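Side-chain contacts in phytase (Citrobacter braakii, PDB 3ZHC), which belongs to branch 2 of the histidine phosphatase superfamily and has an alpha/beta fold with a mixed beta-sheet flanked by helices: residues 77-80 / 81-84; 386-389 / 390-393. The protein carries 2 engineered substitutions. One frame throughout, in Å; residues are numbered along the deposited sequence.

Contact 1. Residues 77-80 / 81-84; sequences VSEL and GQYQ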
loop_
_atom_site.group_PDB
_atom_site.type_symbol
_atom_site.label_atom_id
_atom_site.label_comp_id
_atom_site.label_asym_id
_atom_site.label_seq_id
_atom_site.Cartn_x
_atom_site.Cartn_y
_atom_site.Cartn_z
ATOM N N VAL B 77 -0.926 26.022 6.858
ATOM C CA VAL B 77 -0.829 26.397 5.427
ATOM C C VAL B 77 0.263 27.492 5.240
ATOM O O VAL B 77 0.979 27.473 4.240
ATOM C CB VAL B 77 -2.181 26.829 4.816
ATOM C CG1 VAL B 77 -1.996 27.326 3.374
ATOM C CG2 VAL B 77 -3.197 25.671 4.853
ATOM N N SER B 78 0.383 28.425 6.206
ATOM C CA SER B 78 1.424 29.481 6.142
ATOM C C SER B 78 2.822 28.856 6.185
ATOM O O SER B 78 3.734 29.362 5.566
ATOM C CB SER B 78 1.247 30.531 7.257
ATOM O OG SER B 78 1.480 29.979 8.545
ATOM N N GLU B 79 2.971 27.741 6.926
ATOM C CA GLU B 79 4.242 26.993 6.946
ATOM C C GLU B 79 4.589 26.443 5.559
ATOM O O GLU B 79 5.753 26.462 5.171
ATOM C CB GLU B 79 4.220 25.834 7.968
ATOM C CG GLU B 79 4.302 26.276 9.426
ATOM C CD GLU B 79 5.602 26.993 9.764
ATOM O OE1 GLU B 79 6.623 26.794 9.062
ATOM O OE2 GLU B 79 5.599 27.760 10.730
ATOM N N LEU B 80 3.580 25.948 4.825
ATOM C CA LEU B 80 3.785 25.515 3.434
ATOM C C LEU B 80 4.111 26.726 2.549
ATOM O O LEU B 80 4.999 26.649 1.723
ATOM C CB LEU B 80 2.575 24.739 2.879
ATOM C CG LEU B 80 2.328 23.360 3.496
ATOM C CD1 LEU B 80 1.065 22.775 2.956
ATOM C CD2 LEU B 80 3.531 22.398 3.258
ATOM N N GLY B 81 3.384 27.833 2.745
ATOM C CA GLY B 81 3.644 29.098 2.012
ATOM C C GLY B 81 5.074 29.576 2.212
ATOM O O GLY B 81 5.735 29.994 1.260
ATOM N N GLN B 82 5.532 29.492 3.463
ATOM C CA GLN B 82 6.895 29.852 3.875
ATOM C C GLN B 82 7.914 28.936 3.210
ATOM O O GLN B 82 8.883 29.420 2.626
ATOM C CB GLN B 82 6.992 29.822 5.428
ATOM C CG GLN B 82 8.383 29.841 6.053
ATOM C CD GLN B 82 8.297 29.930 7.585
ATOM O OE1 GLN B 82 7.890 30.974 8.132
ATOM N NE2 GLN B 82 8.684 28.825 8.291
ATOM N N TYR B 83 7.692 27.614 3.299
ATOM C CA TYR B 83 8.578 26.623 2.625
ATOM C C TYR B 83 8.626 26.871 1.115
ATOM O O TYR B 83 9.712 26.871 0.526
ATOM C CB TYR B 83 8.147 25.173 2.918
ATOM C CG TYR B 83 8.773 24.120 2.001
ATOM C CD1 TYR B 83 10.067 23.643 2.227
ATOM C CD2 TYR B 83 8.059 23.597 0.901
ATOM C CE1 TYR B 83 10.652 22.667 1.376
ATOM C CE2 TYR B 83 8.636 22.624 0.050
ATOM C CZ TYR B 83 9.939 22.171 0.304
ATOM O OH TYR B 83 10.509 21.222 -0.517
ATOM N N GLN B 84 7.452 27.083 0.506
ATOM C CA GLN B 84 7.372 27.323 -0.945
ATOM C C GLN B 84 8.055 28.640 -1.365
ATOM O O GLN B 84 8.664 28.689 -2.437
ATOM C CB GLN B 84 5.911 27.261 -1.459
ATOM C CG GLN B 84 5.212 25.842 -1.377
ATOM C CD GLN B 84 5.772 24.786 -2.347
ATOM O OE1 GLN B 84 6.969 24.714 -2.598
ATOM N NE2 GLN B 84 4.892 23.958 -2.871
HETATM O O HOH W 1 5.230 30.725 8.365
HETATM O O HOH W 2 7.755 29.229 11.156
#
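E79 and Q82, three residues apart on one helix, run side by side with their polar ends level. Q82 OE1 and NE2 sit on an extended chain whose CG is anti to the backbone N (chi1 166°), whereas E79 bends at chi2 (-63°) to bring its carboxylate alongside. E79 OE1 lies 3.0 Å from Q82 NE2, but the angle is too poor for a hydrogen bond, and the carboxylate and amide planes stand perpendicular. Each group is instead held by the same third residue: E79 OE1 accepts from L387 N, and Q82 NE2 donates to L387 O. A water bridges the pair, donating to E79 OE2 at 2.6 Å and accepting from Q82 NE2 at 3.0 Å. A second water donates to Q82 OE1 (2.7 Å) and only weakly to S78 O.

Beneath these ends, consecutive i to i+4 backbone bonds fix the spacing, among them Y83 N to E79 O at 2.9 Å. One residue further along, Q84 CG packs 3.2 Å from L80 O.

The residues form the middle of helix 71-90. V77 and Q84 pack on helix 113-126, while Q84 NE2 bonds E353 OE1 of strand 353-361, tying the helix to the mixed sheet.

Contact 2. Residues 386-389 / 390-393; sequences PLSL and EKPA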
loop_
_atom_site.group_PDB
_atom_site.type_symbol
_atom_site.label_atom_id
_atom_site.label_comp_id
_atom_site.label_asym_id
_atom_site.label_seq_id
_atom_site.Cartn_x
_atom_site.Cartn_y
_atom_site.Cartn_z
ATOM N N PRO B 386 8.065 23.968 12.234
ATOM C CA PRO B 386 8.479 25.060 11.328
ATOM C C PRO B 386 9.162 24.496 10.072
ATOM O O PRO B 386 10.083 23.690 10.195
ATOM C CB PRO B 386 9.457 25.892 12.177
ATOM C CG PRO B 386 9.867 24.997 13.316
ATOM C CD PRO B 386 8.728 24.068 13.557
ATOM N N LEU B 387 8.695 24.911 8.887
ATOM C CA LEU B 387 9.232 24.395 7.608
ATOM C C LEU B 387 10.243 25.357 6.972
ATOM O O LEU B 387 10.073 26.575 7.023
ATOM C CB LEU B 387 8.096 24.097 6.616
ATOM C CG LEU B 387 7.045 23.053 7.027
ATOM C CD1 LEU B 387 5.960 22.942 5.946
ATOM C CD2 LEU B 387 7.679 21.708 7.289
ATOM N N SER B 388 11.289 24.778 6.378
ATOM C CA SER B 388 12.370 25.525 5.710
ATOM C C SER B 388 13.094 24.606 4.735
ATOM O O SER B 388 12.698 23.474 4.562
ATOM C CB SER B 388 13.359 26.051 6.746
ATOM O OG SER B 388 14.115 24.989 7.312
ATOM N N LEU B 389 14.157 25.090 4.103
ATOM C CA LEU B 389 14.972 24.230 3.204
ATOM C C LEU B 389 15.736 23.127 3.984
ATOM O O LEU B 389 16.047 22.069 3.424
ATOM C CB LEU B 389 15.927 25.076 2.373
ATOM C CG LEU B 389 15.242 26.078 1.425
ATOM C CD1 LEU B 389 16.270 27.006 0.785
ATOM C CD2 LEU B 389 14.417 25.355 0.354
ATOM N N GLU B 390 16.025 23.384 5.267
ATOM C CA GLU B 390 16.690 22.395 6.154
ATOM C C GLU B 390 15.702 21.368 6.719
ATOM O O GLU B 390 16.019 20.180 6.795
ATOM C CB GLU B 390 17.425 23.104 7.306
ATOM C CG GLU B 390 18.687 23.892 6.873
ATOM C CD GLU B 390 19.933 22.979 6.606
ATOM O OE1 GLU B 390 19.762 21.730 6.425
ATOM O OE2 GLU B 390 21.085 23.524 6.579
ATOM N N LYS B 391 14.517 21.844 7.120
ATOM C CA LYS B 391 13.426 21.005 7.623
ATOM C C LYS B 391 12.293 21.107 6.582
ATOM O O LYS B 391 11.320 21.834 6.786
ATOM C CB LYS B 391 12.967 21.489 9.005
ATOM C CG LYS B 391 14.083 21.657 10.087
ATOM C CD LYS B 391 14.485 20.335 10.776
ATOM C CE LYS B 391 15.328 20.624 12.056
ATOM N NZ LYS B 391 15.536 19.411 12.936
ATOM N N PRO B 392 12.420 20.379 5.444
ATOM C CA PRO B 392 11.448 20.569 4.366
ATOM C C PRO B 392 10.110 19.894 4.592
ATOM O O PRO B 392 9.983 18.981 5.429
ATOM C CB PRO B 392 12.154 19.917 3.169
ATOM C CG PRO B 392 12.915 18.807 3.777
ATOM C CD PRO B 392 13.396 19.322 5.098
ATOM N N ALA B 393 9.118 20.352 3.833
ATOM C CA ALA B 393 7.814 19.718 3.790
ATOM C C ALA B 393 7.981 18.409 3.062
ATOM O O ALA B 393 8.945 18.234 2.305
ATOM C CB ALA B 393 6.807 20.601 3.063
#
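S388 OG draws the following residues round it, accepting a nearly straight bond from K391 N (3.2 Å, N-H...O angle 171°) and a weak, bent one from E390 N. The hydroxyl reaches both because OG stands between the backbone N and the carbonyl carbon (chi1 71°). The straight i+3 bond, with the weak i+2 one beside it, resembles a serine N-cap, although no helix follows. The backbone closes the loop in the reverse sense: S388 N donates to K391 O at 3.0 Å, approaching from 54° above the carbonyl plane. P392 has no N-H to offer S388 O, which receives its CA-H at 3.2 Å instead. A second such contact joins L387 CA to K391 O (3.4 Å).

The tight part combines the S388-centred bonds with the buried end of L387, whose CD1 meets A393 CB at 3.8 Å and whose CD2 lies 3.7 Å from K391 O. Across the turn the arrangement is looser. L389, E390 and K391 are exposed; K391 CB stays 4.1 Å from S388 OG while its chain leads away, and the E390 side chain touches mainly through its CB.

The loop connects helix 378-382 to strand 394-398 and lies on helix 71-90, with L387 and A393 resting on L80, and L387 and P392 on Y83.

Contact 1 precedes contact 2 by some 300 residues along the chain, yet their centres are 9 Å apart, on the same side of the chain's centre. One is a segment of helix 71-90; the other is an irregular loop that packs on one face of that helix, its first half running along it before turning back. Besides the polar grip on L387, the two touch where Y83 CD1 lies 3.5 Å from S388 O, a packing contact. Residues 77-84 reach strand 353-361 directly, and the loop runs into strand 394-398 of the same mixed sheet. Together they join helix, late loop and sheet at the periphery of the alpha/beta part of the fold.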